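Local coordinates for protein tripeptidase (Staphylococcus aureus subsp. aureus, PDB 3RZA) that probably removes the N-terminal residue from tripeptides, as a metal-dependent aminopeptidase of the M20 peptidase family, at residues I106-I111 / G122-G127; V196-Q201 / I337-G342; E242-N247 / A270-P275. All coordinates share one frame; numbering follows the deposited sequence.

Contact 1: residues I106-I111 / G122-G127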
loop_
_atom_site.group_PDB
_atom_site.type_symbol
_atom_site.label_atom_id
_atom_site.label_comp_id
_atom_site.label_asym_id
_atom_site.label_seq_id
_atom_site.Cartn_x
_atom_site.Cartn_y
_atom_site.Cartn_z
ATOM N N ILE A 106 24.675 12.239 -2.095
ATOM C CA ILE A 106 25.963 11.739 -1.666
ATOM C C ILE A 106 26.833 11.662 -2.909
ATOM O O ILE A 106 26.407 11.097 -3.935
ATOM C CB ILE A 106 25.863 10.353 -0.963
ATOM C CG1 ILE A 106 25.200 10.510 0.430
ATOM C CG2 ILE A 106 27.287 9.691 -0.822
ATOM C CD1 ILE A 106 24.404 9.254 0.929
ATOM N N ASN A 107 28.024 12.279 -2.835
ATOM C CA ASN A 107 29.033 12.201 -3.887
ATOM C C ASN A 107 28.554 12.922 -5.166
ATOM O O ASN A 107 28.561 12.354 -6.264
ATOM C CB ASN A 107 29.412 10.719 -4.121
ATOM C CG ASN A 107 30.857 10.526 -4.467
ATOM O OD1 ASN A 107 31.470 11.335 -5.192
ATOM N ND2 ASN A 107 31.434 9.431 -3.954
ATOM N N VAL A 108 28.094 14.169 -4.988
ATOM C CA VAL A 108 27.636 14.991 -6.106
ATOM C C VAL A 108 28.854 15.339 -6.975
ATOM O O VAL A 108 29.889 15.775 -6.456
ATOM C CB VAL A 108 26.947 16.304 -5.628
ATOM C CG1 VAL A 108 26.596 17.229 -6.841
ATOM C CG2 VAL A 108 25.712 16.000 -4.796
ATOM N N LYS A 109 28.715 15.141 -8.286
ATOM C CA LYS A 109 29.780 15.377 -9.253
ATOM C C LYS A 109 29.295 16.422 -10.264
ATOM O O LYS A 109 28.774 16.055 -11.317
ATOM C CB LYS A 109 30.138 14.066 -9.955
ATOM C CG LYS A 109 30.829 13.027 -9.049
ATOM C CD LYS A 109 31.320 11.827 -9.889
ATOM C CE LYS A 109 31.485 10.534 -9.061
ATOM N NZ LYS A 109 31.937 9.372 -9.920
ATOM N N PRO A 110 29.427 17.735 -9.930
ATOM C CA PRO A 110 28.844 18.763 -10.800
ATOM C C PRO A 110 29.607 18.930 -12.125
ATOM O O PRO A 110 30.818 18.759 -12.151
ATOM C CB PRO A 110 28.962 20.034 -9.959
ATOM C CG PRO A 110 30.189 19.826 -9.185
ATOM C CD PRO A 110 30.186 18.347 -8.824
ATOM N N ILE A 111 28.882 19.245 -13.194
ATOM C CA ILE A 111 29.458 19.474 -14.531
ATOM C C ILE A 111 29.027 20.852 -15.035
ATOM O O ILE A 111 27.836 21.159 -15.042
ATOM C CB ILE A 111 28.996 18.406 -15.546
ATOM C CG1 ILE A 111 29.116 16.987 -14.928
ATOM C CG2 ILE A 111 29.805 18.537 -16.863
ATOM C CD1 ILE A 111 28.981 15.807 -15.916
ATOM N N GLY A 122 23.754 13.216 -13.113
ATOM C CA GLY A 122 22.529 12.450 -13.303
ATOM C C GLY A 122 22.251 11.332 -12.305
ATOM O O GLY A 122 21.164 10.777 -12.333
ATOM N N THR A 123 23.215 11.006 -11.430
ATOM C CA THR A 123 23.039 10.003 -10.350
ATOM C C THR A 123 22.587 10.623 -9.006
ATOM O O THR A 123 22.092 9.913 -8.131
ATOM C CB THR A 123 24.346 9.235 -10.105
ATOM O OG1 THR A 123 25.324 10.110 -9.531
ATOM C CG2 THR A 123 24.887 8.665 -11.412
ATOM N N THR A 124 22.806 11.936 -8.844
ATOM C CA THR A 124 22.399 12.684 -7.661
ATOM C C THR A 124 21.685 13.949 -8.112
ATOM O O THR A 124 21.676 14.295 -9.293
ATOM C CB THR A 124 23.629 13.099 -6.810
ATOM O OG1 THR A 124 24.334 14.163 -7.467
ATOM C CG2 THR A 124 24.593 11.903 -6.587
ATOM N N ILE A 125 21.144 14.658 -7.142
ATOM C CA ILE A 125 20.741 16.042 -7.299
ATOM C C ILE A 125 22.025 16.914 -7.439
ATOM O O ILE A 125 23.144 16.408 -7.287
ATOM C CB ILE A 125 19.801 16.508 -6.099
ATOM C CG1 ILE A 125 20.530 16.577 -4.739
ATOM C CG2 ILE A 125 18.580 15.582 -5.978
ATOM C CD1 ILE A 125 19.989 17.578 -3.839
ATOM N N LEU A 126 21.862 18.200 -7.731
ATOM C CA LEU A 126 22.991 19.157 -7.729
ATOM C C LEU A 126 23.156 19.763 -6.340
ATOM O O LEU A 126 24.275 19.945 -5.864
ATOM C CB LEU A 126 22.776 20.274 -8.775
ATOM C CG LEU A 126 23.852 21.344 -9.001
ATOM C CD1 LEU A 126 25.237 20.727 -9.223
ATOM C CD2 LEU A 126 23.490 22.242 -10.204
ATOM N N GLY A 127 22.051 20.086 -5.693
ATOM C CA GLY A 127 22.089 20.903 -4.499
ATOM C C GLY A 127 22.291 22.391 -4.756
ATOM O O GLY A 127 22.719 23.121 -3.846
HETATM O O HOH W 1 27.519 10.168 -7.870
HETATM O O HOH W 2 26.360 13.961 -9.517
#
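Thr124, Ile125 and Leu126 lie against Ile106 to Pro110 where two loops meet in the metal-binding domain of this M20-type peptidase. One loop leads into strand 111-112 of a small three-stranded antiparallel sheet; the other leaves its neighbour, strand 117-119, and runs into helix 128-147. No direct hydrogen bond joins the loops, so shape and water hold them. At the outer end Thr123 reaches residues 106-111 through a water that donates both to its OG1 (2.8 Å) and to the carbonyl O of Asn107, while the same hydroxyl also bonds Asp121. Thr124 points into the interface and uses both branches. Its CG2 comes to 3.3 Å from Ile106 O, and its OG1, turned between the backbone N and carbonyl carbon (chi1 74°), lies 3.5 Å from Val108 CG2. Threonine suits this buried place because its methyl can pack while its hydroxyl serves water. Ile125 contributes mainly its carbonyl: the O is 3.6 Å from Val108 CG1. The Ile125 side chain turns instead to Ala105. At Leu126 the contact becomes apolar, as CD1 reaches 3.9 Å from Pro110 CB. Phe30 and Ile118 also pack on Leu126, and Leu31 and Val34 of helix 23-34 on Pro110, so branched and ring carbons close the inner end. Gly127 takes the N-cap position of helix 128-147 with a positive phi (77°), which glycine adopts easily; its N and that of Leu126 both bond Glu370 OE1. Two residues on is Asp129, a ligand of both zinc and calcium. A second water spans the middle, accepting from Lys109 N at 2.9 Å and donating to Thr124 OG1 at 2.9 Å.

Contact 2: residues V196-Q201 / I337-G342; sequences VGAPTQ and IISGGG
Ile338 leans across Gly197 and reaches Val196, and its side chain can be traced outward from CB. From CB, the CG2 branch lies anti to the backbone N and comes within 3.9 Å of Gly197 O. The other branch starts with CG1 anti to the carbonyl carbon, and a second bend (chi2 -59°) folds the end of the chain back over the neighbouring strand. CD1 therefore settles 3.6 Å from Gly197 CA, on a backbone that glycine leaves bare, and the same methyl also touches Val196 CG2 at 4.0 Å, the two side chains crossing at about a right angle. Beneath this apolar cover the main chains are tied together. Val196 N donates to Ile337 O at 2.9 Å in a nearly straight bond (166°), and Ser339 N donates to Gly197 O at 3.0 Å, again almost linearly. Strand 336-338 thus runs parallel beside the long strand 194-209, which in the M20 fold passes from the metal-binding domain into the smaller lid domain; here the same strand also pairs antiparallel with 355-359 and with 299-312. After Ser339 come three glycines, whose backbone curls round Ala198 and Pro199. The methyl CB of Ala198, which takes up little room, sits 3.4 Å from Gly341 O. Two ring carbons of Pro199 do the touching: CG lies 3.6 Å from Gly340 O, and CD approaches Gly341 O and Ser339 O about equally. Proline has no N-H to give a neighbouring strand; backbone pairing resumes at Thr200, which bonds Ser272. Without side chains the glycine backbone can be approached closely, and Gly342 N donates to a citrate probably taken from the crystallisation liquor.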
loop_
_atom_site.group_PDB
_atom_site.type_symbol
_atom_site.label_atom_id
_atom_site.label_comp_id
_atom_site.label_asym_id
_atom_site.label_seq_id
_atom_site.Cartn_x
_atom_site.Cartn_y
_atom_site.Cartn_z
ATOM N N VAL A 196 6.185 37.272 -1.945
ATOM C CA VAL A 196 5.662 38.152 -0.841
ATOM C C VAL A 196 4.616 37.485 0.041
ATOM O O VAL A 196 4.171 38.073 1.043
ATOM C CB VAL A 196 5.118 39.521 -1.376
ATOM C CG1 VAL A 196 6.257 40.276 -2.114
ATOM C CG2 VAL A 196 3.836 39.349 -2.292
ATOM N N GLY A 197 4.241 36.254 -0.297
ATOM C CA GLY A 197 3.320 35.512 0.500
ATOM C C GLY A 197 3.436 34.052 0.204
ATOM O O GLY A 197 3.874 33.676 -0.878
ATOM N N ALA A 198 3.053 33.234 1.182
ATOM C CA ALA A 198 3.139 31.763 1.097
ATOM C C ALA A 198 1.983 31.213 1.930
ATOM O O ALA A 198 1.545 31.891 2.861
ATOM C CB ALA A 198 4.508 31.276 1.643
ATOM N N PRO A 199 1.463 30.000 1.596
ATOM C CA PRO A 199 0.265 29.482 2.268
ATOM C C PRO A 199 0.563 28.805 3.610
ATOM O O PRO A 199 1.745 28.541 3.945
ATOM C CB PRO A 199 -0.240 28.445 1.282
ATOM C CG PRO A 199 1.027 27.838 0.750
ATOM C CD PRO A 199 2.063 28.964 0.736
ATOM N N THR A 200 -0.500 28.590 4.388
ATOM C CA THR A 200 -0.529 27.580 5.476
ATOM C C THR A 200 -0.633 26.178 4.864
ATOM O O THR A 200 -1.465 25.970 4.024
ATOM C CB THR A 200 -1.729 27.805 6.424
ATOM O OG1 THR A 200 -1.672 29.130 6.946
ATOM C CG2 THR A 200 -1.727 26.809 7.609
ATOM N N GLN A 201 0.250 25.249 5.241
ATOM C CA GLN A 201 0.086 23.834 4.890
ATOM C C GLN A 201 -0.267 23.068 6.146
ATOM O O GLN A 201 0.332 23.299 7.193
ATOM C CB GLN A 201 1.338 23.235 4.271
ATOM C CG GLN A 201 1.083 21.838 3.596
ATOM C CD GLN A 201 2.111 20.741 3.922
ATOM O OE1 GLN A 201 1.739 19.602 4.145
ATOM N NE2 GLN A 201 3.381 21.069 3.883
ATOM N N ILE A 337 5.284 37.729 -6.355
ATOM C CA ILE A 337 4.371 36.603 -6.528
ATOM C C ILE A 337 3.967 36.020 -5.174
ATOM O O ILE A 337 4.473 36.414 -4.116
ATOM C CB ILE A 337 4.994 35.469 -7.466
ATOM C CG1 ILE A 337 6.269 34.865 -6.866
ATOM C CG2 ILE A 337 5.235 36.007 -8.904
ATOM C CD1 ILE A 337 6.725 33.585 -7.573
ATOM N N ILE A 338 3.057 35.068 -5.246
ATOM C CA ILE A 338 2.656 34.242 -4.139
ATOM C C ILE A 338 3.164 32.822 -4.467
ATOM O O ILE A 338 3.037 32.385 -5.607
ATOM C CB ILE A 338 1.114 34.311 -4.021
ATOM C CG1 ILE A 338 0.657 35.749 -3.673
ATOM C CG2 ILE A 338 0.631 33.465 -3.016
ATOM C CD1 ILE A 338 1.235 36.307 -2.366
ATOM N N SER A 339 3.792 32.164 -3.488
ATOM C CA SER A 339 4.371 30.822 -3.671
ATOM C C SER A 339 3.334 29.759 -3.374
ATOM O O SER A 339 2.319 30.040 -2.772
ATOM C CB SER A 339 5.567 30.612 -2.752
ATOM O OG SER A 339 5.189 30.713 -1.391
ATOM N N GLY A 340 3.619 28.532 -3.807
ATOM C CA GLY A 340 2.799 27.365 -3.498
ATOM C C GLY A 340 3.197 26.611 -2.242
ATOM O O GLY A 340 2.463 25.721 -1.819
ATOM N N GLY A 341 4.349 26.957 -1.642
ATOM C CA GLY A 341 4.882 26.212 -0.508
ATOM C C GLY A 341 5.634 27.068 0.494
ATOM O O GLY A 341 5.647 28.301 0.409
ATOM N N GLY A 342 6.291 26.389 1.417
ATOM C CA GLY A 342 6.953 27.023 2.546
ATOM C C GLY A 342 8.462 27.146 2.373
ATOM O O GLY A 342 9.035 26.658 1.417
#

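Contact 3: residues E242-N247 / A270-P275; sequences EITTAN and ARSHDP. With IPA (isopropyl alcohol), chain H.
Thr245 and Arg271 form an antiparallel hydrogen-bonded pair: Thr245 N donates to Arg271 O at 2.9 Å, and Arg271 N returns a bond to Thr245 O at 2.9 Å. Past the strand ends, His273 N donates to Ile243 O at 3.1 Å, arriving in the carbonyl plane. The hydroxyls of the Thr244–Ser272 pair approach closely, Ser272 OG to Thr244 OG1 2.7 Å. With OG anti to its backbone N (chi1 -170°), Ser272 also accepts from Asp274 N, an ST turn that ends the strand; Asp274 then caps helix 275-295 by taking Glu276 N. Around this polar core, Ile243 CD1 packs on Asp274 CB at 3.7 Å, and the small methyls of Ala246 and Ala270, a non-hydrogen-bonded pair, touch loosely, CB to CB 4.4 Å. On the other face, Thr245 OG1 (3.2 Å) and Arg271 CB adjoin methyl C3 of an isopropanol probably from the crystallisation liquor. The extended arginine carries its guanidinium away to Gly340 O, Glu269 and citrate. In this hairpin of strands 244-253 and 263-272, helix 275-295 covers Thr244, Ala246, Ala270 and Ser272, strand 194-209 continues the sheet beyond 263-272, and Ala215 and His214 of the second subunit pack on Thr245 and Arg271.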
loop_
_atom_site.group_PDB
_atom_site.type_symbol
_atom_site.label_atom_id
_atom_site.label_comp_id
_atom_site.label_asym_id
_atom_site.label_seq_id
_atom_site.Cartn_x
_atom_site.Cartn_y
_atom_site.Cartn_z
ATOM N N GLU A 242 -9.639 29.421 -5.692
ATOM C CA GLU A 242 -8.513 30.182 -6.258
ATOM C C GLU A 242 -7.226 30.170 -5.402
ATOM O O GLU A 242 -6.129 30.177 -5.958
ATOM C CB GLU A 242 -8.944 31.642 -6.548
ATOM N N ILE A 243 -7.364 30.119 -4.072
ATOM C CA ILE A 243 -6.209 30.190 -3.153
ATOM C C ILE A 243 -6.072 28.970 -2.212
ATOM O O ILE A 243 -5.309 29.031 -1.247
ATOM C CB ILE A 243 -6.214 31.538 -2.322
ATOM C CG1 ILE A 243 -7.504 31.749 -1.521
ATOM C CG2 ILE A 243 -5.931 32.733 -3.240
ATOM C CD1 ILE A 243 -7.353 32.826 -0.429
ATOM N N THR A 244 -6.764 27.864 -2.515
ATOM C CA THR A 244 -6.816 26.700 -1.626
ATOM C C THR A 244 -6.718 25.373 -2.412
ATOM O O THR A 244 -7.414 25.176 -3.408
ATOM C CB THR A 244 -8.108 26.692 -0.726
ATOM O OG1 THR A 244 -8.252 27.942 -0.038
ATOM C CG2 THR A 244 -8.042 25.546 0.320
ATOM N N THR A 245 -5.852 24.478 -1.945
ATOM C CA THR A 245 -5.659 23.165 -2.566
ATOM C C THR A 245 -5.782 22.037 -1.533
ATOM O O THR A 245 -5.629 22.267 -0.343
ATOM C CB THR A 245 -4.276 23.071 -3.354
ATOM O OG1 THR A 245 -3.164 23.151 -2.453
ATOM C CG2 THR A 245 -4.147 24.168 -4.376
ATOM N N ALA A 246 -6.059 20.822 -2.017
ATOM C CA ALA A 246 -6.059 19.628 -1.189
ATOM C C ALA A 246 -5.719 18.372 -2.030
ATOM O O ALA A 246 -6.108 18.273 -3.185
ATOM C CB ALA A 246 -7.411 19.482 -0.495
ATOM N N ASN A 247 -4.944 17.456 -1.438
ATOM C CA ASN A 247 -4.412 16.279 -2.116
ATOM C C ASN A 247 -4.450 15.038 -1.205
ATOM O O ASN A 247 -3.997 15.100 -0.057
ATOM C CB ASN A 247 -2.965 16.538 -2.534
ATOM C CG ASN A 247 -2.428 15.476 -3.492
ATOM O OD1 ASN A 247 -3.017 15.237 -4.532
ATOM N ND2 ASN A 247 -1.283 14.862 -3.150
ATOM N N ALA A 270 -3.453 19.789 2.864
ATOM C CA ALA A 270 -4.216 20.919 2.382
ATOM C C ALA A 270 -3.375 22.178 2.499
ATOM O O ALA A 270 -2.501 22.259 3.381
ATOM C CB ALA A 270 -5.500 21.052 3.181
ATOM N N ARG A 271 -3.599 23.128 1.582
ATOM C CA ARG A 271 -2.906 24.437 1.592
ATOM C C ARG A 271 -3.890 25.545 1.347
ATOM O O ARG A 271 -4.810 25.364 0.559
ATOM C CB ARG A 271 -1.801 24.512 0.515
ATOM C CG ARG A 271 -0.874 23.329 0.493
ATOM C CD ARG A 271 0.263 23.484 -0.488
ATOM N NE ARG A 271 1.041 22.248 -0.472
ATOM C CZ ARG A 271 2.374 22.127 -0.571
ATOM N NH1 ARG A 271 3.179 23.171 -0.779
ATOM N NH2 ARG A 271 2.913 20.904 -0.515
ATOM N N SER A 272 -3.699 26.691 2.011
ATOM C CA SER A 272 -4.407 27.920 1.636
ATOM C C SER A 272 -3.652 29.174 1.984
ATOM O O SER A 272 -2.912 29.198 2.973
ATOM C CB SER A 272 -5.780 28.000 2.304
ATOM O OG SER A 272 -6.524 29.067 1.760
ATOM N N HIS A 273 -3.900 30.229 1.206
ATOM C CA HIS A 273 -3.363 31.564 1.529
ATOM C C HIS A 273 -4.252 32.342 2.487
ATOM O O HIS A 273 -3.901 33.464 2.894
ATOM C CB HIS A 273 -3.078 32.349 0.264
ATOM C CG HIS A 273 -1.911 31.814 -0.491
ATOM N ND1 HIS A 273 -0.614 32.147 -0.171
ATOM C CD2 HIS A 273 -1.834 30.911 -1.498
ATOM C CE1 HIS A 273 0.210 31.476 -0.953
ATOM N NE2 HIS A 273 -0.503 30.748 -1.791
ATOM N N ASP A 274 -5.383 31.744 2.873
ATOM C CA ASP A 274 -6.297 32.313 3.873
ATOM C C ASP A 274 -6.245 31.332 5.079
ATOM O O ASP A 274 -6.617 30.153 4.929
ATOM C CB ASP A 274 -7.697 32.419 3.253
ATOM C CG ASP A 274 -8.732 33.054 4.177
ATOM O OD1 ASP A 274 -8.669 32.905 5.410
ATOM O OD2 ASP A 274 -9.679 33.657 3.629
ATOM N N PRO A 275 -5.797 31.802 6.265
ATOM C CA PRO A 275 -5.745 30.879 7.416
ATOM C C PRO A 275 -7.096 30.321 7.890
ATOM O O PRO A 275 -7.116 29.291 8.554
ATOM C CB PRO A 275 -5.095 31.709 8.540
ATOM C CG PRO A 275 -4.896 33.074 8.014
ATOM C CD PRO A 275 -5.482 33.192 6.648
HETATM C C1 IPA H . -3.163 27.621 -3.350
HETATM C C2 IPA H . -1.798 27.299 -2.745
HETATM C C3 IPA H . -1.496 25.822 -2.926
HETATM O O2 IPA H . -0.802 28.028 -3.425
#

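Contacts 2 and 3 are joined through one sheet, in which strands 194-209 and 263-272 are neighbours; their centres lie 10 Å apart. Thr200 N bonds Ser272 O at 2.9 Å, and Arg271 NH1 reaches Gly340 O at 2.8 Å. Citrate bonds both Gly342 N and Arg271 NH1, so the two contacts together line a pocket that may receive a substrate carboxylate. Contact 1 stands apart in the metal-binding domain, its centre 28 Å from that of contact 2 and 34 Å from that of contact 3. Its Ile125 side chain is about 8 Å from a bound calcium and about 10 Å from zinc; the Arg271 side chain of contact 3 is about 11 Å from a bound calcium.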